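Butyryl-CoA dehydrogenase (Marinomonas mediterranea, PDB 6CXT) is a flavoprotein of the acyl-CoA dehydrogenase fold that binds FAD and, in this model, the FK4 ligand in a neighbouring pocket. Local coordinates at residues F44-L49 against I70-L74; D80-A86 against L204-P208; H90-C94 against K119-N123; E242-F247 against L361-T365. All coordinates share one frame. Numbering follows the deposited sequence.

Contact 1: residues F44-L49 against I70-L74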
# COMPACT_ATOMS: atom_id res chain seq x y z
N PHE B 44 27.03 4.87 -30.93
CA PHE B 44 27.46 4.31 -29.65
C PHE B 44 27.41 2.77 -29.66
O PHE B 44 28.20 2.13 -29.00
CB PHE B 44 26.64 4.93 -28.49
CG PHE B 44 26.83 4.26 -27.15
CD1 PHE B 44 27.87 4.66 -26.30
CD2 PHE B 44 25.98 3.24 -26.74
CE1 PHE B 44 28.04 4.04 -25.04
CE2 PHE B 44 26.16 2.61 -25.50
CZ PHE B 44 27.19 3.03 -24.64
N GLY B 45 26.46 2.19 -30.38
CA GLY B 45 26.31 0.75 -30.47
C GLY B 45 25.04 0.21 -29.82
O GLY B 45 24.90 -1.00 -29.71
N TYR B 46 24.12 1.10 -29.39
CA TYR B 46 22.83 0.71 -28.68
C TYR B 46 22.01 -0.31 -29.43
O TYR B 46 21.42 -1.21 -28.84
CB TYR B 46 21.98 1.98 -28.47
CG TYR B 46 20.70 1.85 -27.65
CD1 TYR B 46 20.69 1.13 -26.45
CD2 TYR B 46 19.51 2.49 -28.03
CE1 TYR B 46 19.55 1.05 -25.67
CE2 TYR B 46 18.33 2.43 -27.25
CZ TYR B 46 18.36 1.69 -26.08
OH TYR B 46 17.26 1.58 -25.27
N PHE B 47 21.91 -0.17 -30.77
CA PHE B 47 21.03 -1.07 -31.50
C PHE B 47 21.73 -2.35 -31.88
O PHE B 47 21.09 -3.30 -32.32
CB PHE B 47 20.48 -0.41 -32.77
CG PHE B 47 19.94 0.96 -32.54
CD1 PHE B 47 18.86 1.16 -31.68
CD2 PHE B 47 20.50 2.05 -33.19
CE1 PHE B 47 18.39 2.42 -31.47
CE2 PHE B 47 20.01 3.31 -32.98
CZ PHE B 47 18.95 3.50 -32.10
N GLY B 48 23.05 -2.39 -31.72
CA GLY B 48 23.80 -3.58 -32.05
C GLY B 48 24.24 -4.40 -30.87
O GLY B 48 24.91 -5.40 -31.07
N LEU B 49 23.87 -4.02 -29.64
CA LEU B 49 24.43 -4.74 -28.46
C LEU B 49 24.27 -6.27 -28.51
O LEU B 49 25.26 -6.96 -28.26
CB LEU B 49 23.91 -4.18 -27.11
CG LEU B 49 23.99 -2.67 -26.92
CD1 LEU B 49 23.16 -2.21 -25.71
CD2 LEU B 49 25.45 -2.32 -26.74
N ILE B 70 24.53 -2.28 -19.89
CA ILE B 70 24.80 -1.06 -20.68
C ILE B 70 23.50 -0.25 -20.83
O ILE B 70 23.48 0.98 -20.71
CB ILE B 70 25.35 -1.44 -22.08
CG1 ILE B 70 26.81 -1.91 -21.93
CG2 ILE B 70 25.21 -0.29 -23.10
CD1 ILE B 70 27.23 -2.76 -23.14
N ILE B 71 22.39 -0.96 -21.06
CA ILE B 71 21.11 -0.26 -21.24
C ILE B 71 20.75 0.50 -19.94
O ILE B 71 20.25 1.62 -19.97
CB ILE B 71 20.00 -1.27 -21.64
CG1 ILE B 71 20.28 -1.82 -23.06
CG2 ILE B 71 18.62 -0.60 -21.60
CD1 ILE B 71 19.33 -2.94 -23.47
N GLU B 72 20.97 -0.18 -18.80
CA GLU B 72 20.72 0.46 -17.50
C GLU B 72 21.53 1.73 -17.39
O GLU B 72 21.00 2.77 -16.96
CB GLU B 72 21.13 -0.48 -16.38
CG GLU B 72 20.92 0.11 -14.99
CD GLU B 72 21.52 -0.77 -13.89
OE1 GLU B 72 21.89 -1.94 -14.16
OE2 GLU B 72 21.65 -0.27 -12.74
N GLY B 73 22.82 1.65 -17.77
CA GLY B 73 23.68 2.83 -17.74
C GLY B 73 23.12 3.96 -18.59
O GLY B 73 23.09 5.14 -18.19
N LEU B 74 22.65 3.60 -19.78
CA LEU B 74 22.05 4.64 -20.65
C LEU B 74 20.77 5.21 -20.03
O LEU B 74 20.54 6.40 -20.12
CB LEU B 74 21.73 4.10 -22.06
CG LEU B 74 22.98 3.71 -22.91
CD1 LEU B 74 22.61 2.94 -24.17
CD2 LEU B 74 23.75 4.99 -23.25
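L74, Y46 and L49 carry the largest shares of this buried, wholly apolar contact between the end of helix 35-44 with the turn after it and one side of helix 64-77. L74 points at the turn and fits between two aromatic rings: its CD1 lies 3.5 Å from Y46 CD1 and 3.8 Å from F44 CE2, while its CD2 sits over a face of the F44 ring. Y46 reaches along the helix to I71, where Y46 CE1 is 3.9 Å from I71 CG1. L49 completes the set, with L49 CD1 3.8 Å from I70 CG2 and 3.9 Å from I71 CG1. F44 is the last helical residue; G45, at positive phi, is the C-prime residue of the Schellman motif that ends helix 35-44, where a side chain would jam against the preceding carbonyl, and Y46 and L49 in the turn still meet helix 64-77. On that helix, I70, I71 and L74 share one side, the i, i+1, i+4 spacing of a single helical turn. The hydroxyl of Y46 is satisfied by the carbonyl O of L84 on helix 81-101. With no hydrogen bond between the segments, this part of the N-terminal helical domain is joined by shape and exclusion of water.

Contact 2: residues D80-A86 against L204-P208. With EDO (1,2-ethanediol), chain E.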
# COMPACT_ATOMS: atom_id res chain seq x y z
N ASP B 80 16.40 11.47 -22.04
CA ASP B 80 15.28 11.18 -22.97
C ASP B 80 14.95 9.68 -22.91
O ASP B 80 15.37 8.85 -23.73
CB ASP B 80 15.62 11.62 -24.39
CG ASP B 80 14.40 11.60 -25.29
OD1 ASP B 80 13.36 10.98 -24.91
OD2 ASP B 80 14.51 12.18 -26.38
N THR B 81 14.17 9.32 -21.90
CA THR B 81 13.72 7.94 -21.72
C THR B 81 12.95 7.43 -22.95
O THR B 81 13.08 6.27 -23.31
CB THR B 81 12.87 7.89 -20.43
OG1 THR B 81 13.68 8.44 -19.35
CG2 THR B 81 12.43 6.44 -20.06
N GLY B 82 12.12 8.29 -23.52
CA GLY B 82 11.23 7.94 -24.65
C GLY B 82 12.09 7.47 -25.81
O GLY B 82 11.74 6.50 -26.52
N LEU B 83 13.20 8.17 -25.99
CA LEU B 83 14.13 7.81 -27.08
C LEU B 83 14.74 6.42 -26.86
O LEU B 83 14.81 5.59 -27.79
CB LEU B 83 15.22 8.89 -27.28
CG LEU B 83 16.29 8.56 -28.37
CD1 LEU B 83 15.62 8.41 -29.71
CD2 LEU B 83 17.31 9.68 -28.48
N LEU B 84 15.19 6.15 -25.63
CA LEU B 84 15.73 4.83 -25.28
C LEU B 84 14.69 3.75 -25.50
O LEU B 84 15.03 2.66 -25.96
CB LEU B 84 16.22 4.81 -23.82
CG LEU B 84 17.46 5.70 -23.63
CD1 LEU B 84 17.79 5.70 -22.13
CD2 LEU B 84 18.67 5.24 -24.49
N PHE B 85 13.46 4.06 -25.12
CA PHE B 85 12.32 3.14 -25.25
C PHE B 85 12.10 2.81 -26.75
O PHE B 85 11.99 1.66 -27.10
CB PHE B 85 11.10 3.81 -24.67
CG PHE B 85 9.81 3.10 -24.98
CD1 PHE B 85 9.54 1.84 -24.48
CD2 PHE B 85 8.82 3.75 -25.72
CE1 PHE B 85 8.32 1.17 -24.80
CE2 PHE B 85 7.60 3.11 -26.04
CZ PHE B 85 7.34 1.83 -25.55
N ALA B 86 12.02 3.84 -27.60
CA ALA B 86 11.93 3.63 -29.09
C ALA B 86 13.03 2.68 -29.57
O ALA B 86 12.78 1.78 -30.40
CB ALA B 86 11.98 4.98 -29.83
N LEU B 204 6.76 9.88 -22.86
CA LEU B 204 7.61 9.19 -23.86
C LEU B 204 7.45 9.84 -25.23
O LEU B 204 7.28 9.15 -26.25
CB LEU B 204 7.27 7.68 -23.93
CG LEU B 204 7.35 6.89 -22.61
CD1 LEU B 204 6.61 5.55 -22.74
CD2 LEU B 204 8.80 6.62 -22.16
N ARG B 205 7.41 11.16 -25.20
CA ARG B 205 7.22 11.96 -26.40
C ARG B 205 8.16 11.59 -27.56
O ARG B 205 7.72 11.59 -28.70
CB ARG B 205 7.26 13.47 -26.03
N SER B 206 9.41 11.23 -27.29
CA SER B 206 10.35 10.90 -28.38
C SER B 206 10.07 9.56 -29.04
O SER B 206 10.69 9.28 -30.08
CB SER B 206 11.81 10.98 -27.97
OG SER B 206 12.11 12.32 -27.54
N ALA B 207 9.20 8.74 -28.45
CA ALA B 207 8.88 7.42 -29.05
C ALA B 207 7.55 7.61 -29.76
O ALA B 207 6.52 7.69 -29.12
CB ALA B 207 8.78 6.32 -27.98
N PRO B 208 7.55 7.66 -31.11
CA PRO B 208 6.28 7.86 -31.80
C PRO B 208 5.33 6.70 -31.51
O PRO B 208 5.79 5.56 -31.36
CB PRO B 208 6.67 7.77 -33.30
CG PRO B 208 8.08 8.06 -33.32
CD PRO B 208 8.67 7.51 -32.04
C1 EDO E . 10.42 12.07 -23.75
O1 EDO E . 10.77 11.13 -24.78
C2 EDO E . 11.21 11.90 -22.42
O2 EDO E . 10.91 10.57 -21.97
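A207 and F85 form the apolar centre: A207 CB comes within 3.4 Å of F85 CD2 at the ring edge and 3.9 Å of A86 CB, while L204 CD1 lies over a face of the same ring, 4.1 Å from F85 CD2. F85 also touches both FAD and FK4, so the 204-208 loop backs a wall of the ligand pocket. Next comes G82, where the backbones approach to 3.9 Å between the CA atoms of G82 and L204; a CB here would crowd L204 C and S206 N. At the polar edge, D80 N-caps helix 81-101, its OD1 accepting from L83 N at 3.0 Å, and its OD2 takes a hydrogen bond from S206 OG at 2.7 Å. A 1,2-ethanediol, probably from the crystallisation liquor, fills the gap: its O1 donates to D80 OD1 (2.6 Å) and accepts from S206 N (2.9 Å). One carboxylate thus serves both as helix cap and as bridge to the middle domain, beside an apolar seam that continues into the pocket.

Contact 3: residues H90-C94 against K119-N123. With FAD (flavin-adenine dinucleotide), chain D.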
# COMPACT_ATOMS: atom_id res chain seq x y z
N HIS B 90 12.63 -1.27 -31.03
CA HIS B 90 13.24 -1.65 -32.30
C HIS B 90 14.18 -2.86 -32.14
O HIS B 90 14.12 -3.84 -32.92
CB HIS B 90 13.99 -0.40 -32.78
CG HIS B 90 15.12 -0.66 -33.72
ND1 HIS B 90 15.01 -0.43 -35.08
CD2 HIS B 90 16.40 -1.04 -33.51
CE1 HIS B 90 16.18 -0.65 -35.66
NE2 HIS B 90 17.04 -1.02 -34.73
N THR B 91 15.06 -2.80 -31.14
CA THR B 91 16.04 -3.87 -30.95
C THR B 91 15.42 -5.17 -30.44
O THR B 91 15.70 -6.24 -31.00
CB THR B 91 17.15 -3.45 -30.00
OG1 THR B 91 17.84 -2.35 -30.58
CG2 THR B 91 18.19 -4.60 -29.75
N PHE B 92 14.58 -5.11 -29.39
CA PHE B 92 14.20 -6.34 -28.71
C PHE B 92 12.95 -6.94 -29.27
O PHE B 92 12.79 -8.17 -29.26
CB PHE B 92 14.19 -6.13 -27.17
CG PHE B 92 15.56 -5.82 -26.67
CD1 PHE B 92 16.53 -6.84 -26.58
CD2 PHE B 92 15.94 -4.53 -26.38
CE1 PHE B 92 17.82 -6.59 -26.20
CE2 PHE B 92 17.25 -4.26 -25.99
CZ PHE B 92 18.19 -5.29 -25.89
N ALA B 93 12.01 -6.10 -29.72
CA ALA B 93 10.81 -6.65 -30.29
C ALA B 93 10.93 -6.94 -31.82
O ALA B 93 10.06 -7.61 -32.39
CB ALA B 93 9.56 -5.80 -30.00
N CYS B 94 11.96 -6.40 -32.45
CA CYS B 94 12.06 -6.48 -33.92
C CYS B 94 13.36 -7.15 -34.37
O CYS B 94 13.28 -8.23 -35.03
CB CYS B 94 11.89 -5.11 -34.58
SG CYS B 94 10.34 -4.29 -34.13
N LYS B 119 18.13 1.84 -40.45
CA LYS B 119 16.78 1.52 -40.69
C LYS B 119 16.18 1.27 -39.29
O LYS B 119 16.85 0.85 -38.39
CB LYS B 119 16.63 0.41 -41.68
CG LYS B 119 16.95 0.89 -43.09
CD LYS B 119 16.29 0.06 -44.14
CE LYS B 119 16.79 0.40 -45.53
NZ LYS B 119 16.52 -0.74 -46.43
N ILE B 120 14.91 1.55 -39.16
CA ILE B 120 14.19 1.49 -37.87
C ILE B 120 13.04 0.48 -38.04
O ILE B 120 12.34 0.48 -39.06
CB ILE B 120 13.60 2.88 -37.52
CG1 ILE B 120 14.71 3.93 -37.51
CG2 ILE B 120 12.74 2.82 -36.22
CD1 ILE B 120 14.34 5.32 -36.99
N ALA B 121 12.83 -0.36 -37.01
CA ALA B 121 11.75 -1.34 -37.04
C ALA B 121 10.75 -1.02 -35.93
O ALA B 121 11.11 -0.38 -34.91
CB ALA B 121 12.28 -2.75 -36.90
N ALA B 122 9.51 -1.42 -36.18
CA ALA B 122 8.42 -1.22 -35.28
C ALA B 122 7.76 -2.57 -35.13
O ALA B 122 7.65 -3.33 -36.09
CB ALA B 122 7.42 -0.21 -35.88
N ASN B 123 7.24 -2.84 -33.95
CA ASN B 123 6.53 -4.05 -33.61
C ASN B 123 5.01 -3.79 -33.69
O ASN B 123 4.54 -2.87 -33.09
CB ASN B 123 6.95 -4.45 -32.19
CG ASN B 123 6.30 -5.70 -31.72
OD1 ASN B 123 5.90 -5.79 -30.57
ND2 ASN B 123 6.25 -6.68 -32.55
PA FAD D . -6.95 -3.78 -22.52
O1A FAD D . -6.28 -5.08 -22.93
O2A FAD D . -8.28 -3.29 -23.07
O5B FAD D . -6.98 -3.74 -20.90
C5B FAD D . -7.72 -2.74 -20.16
C4B FAD D . -7.64 -3.18 -18.69
O4B FAD D . -8.19 -4.52 -18.55
C3B FAD D . -6.19 -3.24 -18.21
O3B FAD D . -6.26 -2.87 -16.83
C2B FAD D . -5.87 -4.74 -18.29
O2B FAD D . -4.77 -5.15 -17.43
C1B FAD D . -7.24 -5.39 -17.95
N9A FAD D . -7.26 -6.77 -18.47
C8A FAD D . -7.35 -7.17 -19.76
N7A FAD D . -7.23 -8.54 -19.84
C5A FAD D . -7.04 -9.02 -18.58
C6A FAD D . -6.86 -10.34 -17.93
N6A FAD D . -6.80 -11.51 -18.65
N1A FAD D . -6.72 -10.35 -16.57
C2A FAD D . -6.74 -9.21 -15.79
N3A FAD D . -6.92 -7.99 -16.34
C4A FAD D . -7.07 -7.83 -17.68
N1 FAD D . 1.43 -2.50 -29.00
C2 FAD D . 2.13 -2.98 -30.09
O2 FAD D . 1.60 -3.94 -30.72
N3 FAD D . 3.32 -2.47 -30.51
C4 FAD D . 3.87 -1.40 -29.90
O4 FAD D . 4.94 -0.94 -30.30
C4X FAD D . 3.17 -0.81 -28.71
N5 FAD D . 3.62 0.28 -28.05
C5X FAD D . 2.95 0.85 -27.02
C6 FAD D . 3.51 2.00 -26.40
C7 FAD D . 2.82 2.62 -25.34
C7M FAD D . 3.40 3.86 -24.71
C8 FAD D . 1.53 2.08 -24.87
C8M FAD D . 0.80 2.72 -23.74
C9 FAD D . 0.98 0.92 -25.46
C9A FAD D . 1.67 0.29 -26.52
N10 FAD D . 1.15 -0.87 -27.18
C10 FAD D . 1.88 -1.42 -28.28
C1' FAD D . -0.12 -1.46 -26.79
C2' FAD D . 0.07 -2.22 -25.45
O2' FAD D . 0.84 -3.43 -25.57
C3' FAD D . -1.30 -2.43 -24.82
O3' FAD D . -1.79 -1.11 -24.48
C4' FAD D . -1.43 -3.43 -23.67
O4' FAD D . -1.19 -4.79 -24.15
C5' FAD D . -2.83 -3.38 -23.04
O5' FAD D . -3.79 -3.50 -24.09
P FAD D . -4.98 -2.47 -24.15
O1P FAD D . -5.91 -2.82 -25.32
O2P FAD D . -4.51 -1.02 -24.14
O3P FAD D . -5.85 -2.64 -22.81
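One hydrogen bond ties the two segments directly: A121 N donates to H90 ND1 at 2.9 Å, with an angle of 161° that is close to straight. The imidazole meets the strand edge-on, so K119 O, 3.2 Å from H90 CE1, and I120 CA, 3.5 Å from H90 ND1, also lie near the ring plane. Its other nitrogen, NE2, bonds to the carbonyl O of L114, and the ring therefore spans two backbone sites.

The packing lies further along, where helix 90-94 crosses strand 121-123 at 54° with 7.4 Å between their axes. Small residues make such an approach possible. C94 CB is 3.3 Å from A121 CB, C94 SG is 3.3 Å from A122 C, and A93 CB rests 3.7 Å from N123 CB. A121 and N123 point toward the helix and A122 away from it, as expected for successive strand residues.

Ligand contacts gather at N123. Its carbonyl O accepts from FAD N3 at 2.9 Å, which reads the flavin ring by its imide edge, and its side-chain OD1 is hydrogen-bonded to the pyrrole nitrogen of FK4. Since ND1 accepts from the A121 amide and NE2 bonds to a carbonyl, the pattern fits the neutral histidine tautomer with its proton on NE2, joining helix and strand just ahead of a residue that contacts both ligands.

Contact 4: residues E242-F247 against L361-T365. With FK4 (S-[2-({N-[(2R)-2-hydroxy-4-{[(R)-hydroxy(oxo)-lambda~5~-phosphanyl]oxy}-3,3-dimethylbutanoyl]-beta-alanyl}amino)ethyl] 1H-pyrrole-2-carbothioate), chain C.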
# COMPACT_ATOMS: atom_id res chain seq x y z
N GLU B 242 11.85 -8.34 -24.82
CA GLU B 242 11.47 -6.94 -24.54
C GLU B 242 11.20 -6.72 -23.03
O GLU B 242 11.71 -5.79 -22.42
CB GLU B 242 10.24 -6.56 -25.35
CG GLU B 242 9.93 -5.08 -25.22
CD GLU B 242 8.75 -4.69 -26.07
OE1 GLU B 242 8.96 -4.37 -27.25
OE2 GLU B 242 7.60 -4.67 -25.59
N ARG B 243 10.42 -7.62 -22.44
CA ARG B 243 10.02 -7.50 -21.02
C ARG B 243 11.26 -7.58 -20.15
O ARG B 243 11.31 -6.96 -19.09
CB ARG B 243 9.03 -8.61 -20.67
CG ARG B 243 7.62 -8.36 -21.23
CD ARG B 243 6.79 -9.63 -20.98
NE ARG B 243 5.54 -9.54 -21.72
CZ ARG B 243 4.77 -10.60 -22.03
NH1 ARG B 243 5.16 -11.83 -21.71
NH2 ARG B 243 3.63 -10.42 -22.70
N CYS B 244 12.27 -8.33 -20.60
CA CYS B 244 13.52 -8.48 -19.87
C CYS B 244 14.45 -7.28 -20.05
O CYS B 244 14.90 -6.64 -19.05
CB CYS B 244 14.26 -9.76 -20.31
SG CYS B 244 15.77 -10.12 -19.36
N CYS B 245 14.77 -6.95 -21.31
CA CYS B 245 15.86 -6.04 -21.58
C CYS B 245 15.41 -4.59 -21.68
O CYS B 245 16.15 -3.71 -21.30
CB CYS B 245 16.57 -6.43 -22.89
SG CYS B 245 17.24 -8.14 -22.81
N LEU B 246 14.23 -4.33 -22.25
CA LEU B 246 13.81 -2.94 -22.47
C LEU B 246 13.69 -2.24 -21.09
O LEU B 246 14.06 -1.08 -20.94
CB LEU B 246 12.51 -2.88 -23.28
CG LEU B 246 11.90 -1.49 -23.58
CD1 LEU B 246 11.07 -1.52 -24.87
CD2 LEU B 246 10.99 -0.99 -22.41
N PHE B 247 13.25 -2.99 -20.09
CA PHE B 247 12.91 -2.40 -18.75
C PHE B 247 14.16 -2.05 -17.95
O PHE B 247 14.07 -1.32 -16.94
CB PHE B 247 11.92 -3.33 -18.00
CG PHE B 247 10.51 -3.20 -18.56
CD1 PHE B 247 10.18 -3.78 -19.85
CD2 PHE B 247 9.54 -2.45 -17.92
CE1 PHE B 247 8.98 -3.54 -20.43
CE2 PHE B 247 8.28 -2.24 -18.49
CZ PHE B 247 8.01 -2.77 -19.75
N LEU B 361 1.82 -0.44 -18.79
CA LEU B 361 0.87 -0.82 -19.86
C LEU B 361 1.55 -1.59 -20.99
O LEU B 361 1.10 -2.71 -21.30
CB LEU B 361 0.23 0.44 -20.45
CG LEU B 361 -0.53 1.27 -19.41
CD1 LEU B 361 -1.04 2.53 -20.09
CD2 LEU B 361 -1.69 0.50 -18.70
N PHE B 362 2.61 -1.04 -21.58
CA PHE B 362 3.22 -1.67 -22.77
C PHE B 362 3.99 -2.93 -22.38
O PHE B 362 4.36 -3.11 -21.21
CB PHE B 362 4.06 -0.69 -23.62
CG PHE B 362 5.17 0.00 -22.88
CD1 PHE B 362 6.30 -0.71 -22.39
CD2 PHE B 362 5.11 1.40 -22.71
CE1 PHE B 362 7.34 -0.04 -21.73
CE2 PHE B 362 6.14 2.07 -22.03
CZ PHE B 362 7.25 1.37 -21.56
N SER B 363 4.21 -3.82 -23.35
CA SER B 363 4.80 -5.13 -23.11
C SER B 363 3.92 -6.04 -22.22
O SER B 363 4.41 -6.98 -21.64
CB SER B 363 6.22 -5.06 -22.54
OG SER B 363 6.93 -3.98 -23.13
N GLY B 364 2.63 -5.78 -22.17
CA GLY B 364 1.69 -6.49 -21.27
C GLY B 364 1.46 -5.70 -19.98
O GLY B 364 2.44 -5.37 -19.30
N THR B 365 0.23 -5.41 -19.65
CA THR B 365 -0.04 -4.64 -18.42
C THR B 365 0.42 -5.40 -17.17
O THR B 365 0.68 -6.65 -17.20
CB THR B 365 -1.51 -4.32 -18.22
OG1 THR B 365 -2.22 -5.53 -17.87
CG2 THR B 365 -2.13 -3.63 -19.48
O01 FK4 C . 3.02 -16.68 -23.24
P02 FK4 C . 1.75 -16.73 -24.15
O03 FK4 C . 0.76 -15.52 -24.06
C04 FK4 C . 0.54 -14.91 -22.82
C05 FK4 C . -0.78 -14.23 -22.66
C06 FK4 C . -0.81 -13.58 -21.25
C07 FK4 C . -1.89 -15.30 -22.82
C08 FK4 C . -1.02 -13.17 -23.78
O09 FK4 C . -2.36 -12.76 -23.86
C10 FK4 C . -0.08 -11.96 -23.68
N11 FK4 C . -0.78 -10.69 -23.50
C12 FK4 C . 0.00 -9.51 -23.38
C13 FK4 C . 0.24 -8.83 -24.74
C14 FK4 C . 1.47 -8.03 -24.77
N15 FK4 C . 1.36 -7.00 -25.72
C16 FK4 C . 2.52 -6.14 -25.97
C17 FK4 C . 2.51 -5.59 -27.41
S18 FK4 C . 4.09 -4.95 -27.90
C19 FK4 C . 4.36 -3.62 -26.74
C20 FK4 C . 5.56 -2.93 -27.25
C21 FK4 C . 6.06 -1.70 -26.88
C22 FK4 C . 7.23 -1.52 -27.64
C23 FK4 C . 7.42 -2.66 -28.46
N24 FK4 C . 6.41 -3.53 -28.23
O25 FK4 C . 3.38 -3.17 -26.09
O26 FK4 C . 2.47 -8.24 -24.10
O27 FK4 C . 1.20 -12.01 -23.68
O28 FK4 C . 2.22 -16.83 -25.57
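E242 opens the segment by pointing toward the 361-365 loop, where its OE2 accepts a hydrogen bond from S363 OG at 2.6 Å. R243 follows with two jobs. Its NE donates to S363 O at 2.8 Å, fixing the loop backbone, while NH2 continues to FK4, donating to O26 at 2.8 Å and O27 at 3.1 Å. The loop answers with S363 N, which donates to FK4 O25 at 2.9 Å in a nearly linear bond, so S363 uses hydroxyl, carbonyl and amide together. S363 and G364 both have positive phi, in the part of the loop that lies beside FK4. Past the two cysteines, L246 turns toward the loop and sets CD2 3.8 Å from F362 CE1. F247 ends the walk: F247 CZ is 3.4 Å from F362 CE1, the two rings lying obliquely with their planes at 49°, and F247 CE1 is 3.4 Å from S363 OG. Both segments belong to the C-terminal domain. E242 and L246 pack on helix 81-101, whereas R243 and F247 pack on helix 313-338; the loop leads into helix 366-377, whose N-cap T365 also bonds to FAD O2B.

In the fold
Contact 1 closes first along the chain, within the N-terminal domain; contact 3 then falls within the span bridged by contact 2, and contact 4 comes last, in the C-terminal domain. Helix 81-101 is the common element: contacts 2 and 3 both use it, their centres 13 Å apart, and its side chains also meet contacts 1 and 4. Y46 of contact 1 probably bonds to L84, I71 packs on F92, and F92 in turn packs on C245 of contact 4, while F85 of contact 2 meets F362 there. Contacts 2, 3 and 4 all hold pocket residues, so FAD and FK4 sit where the three domains converge, with contact 1 further back in the helical core.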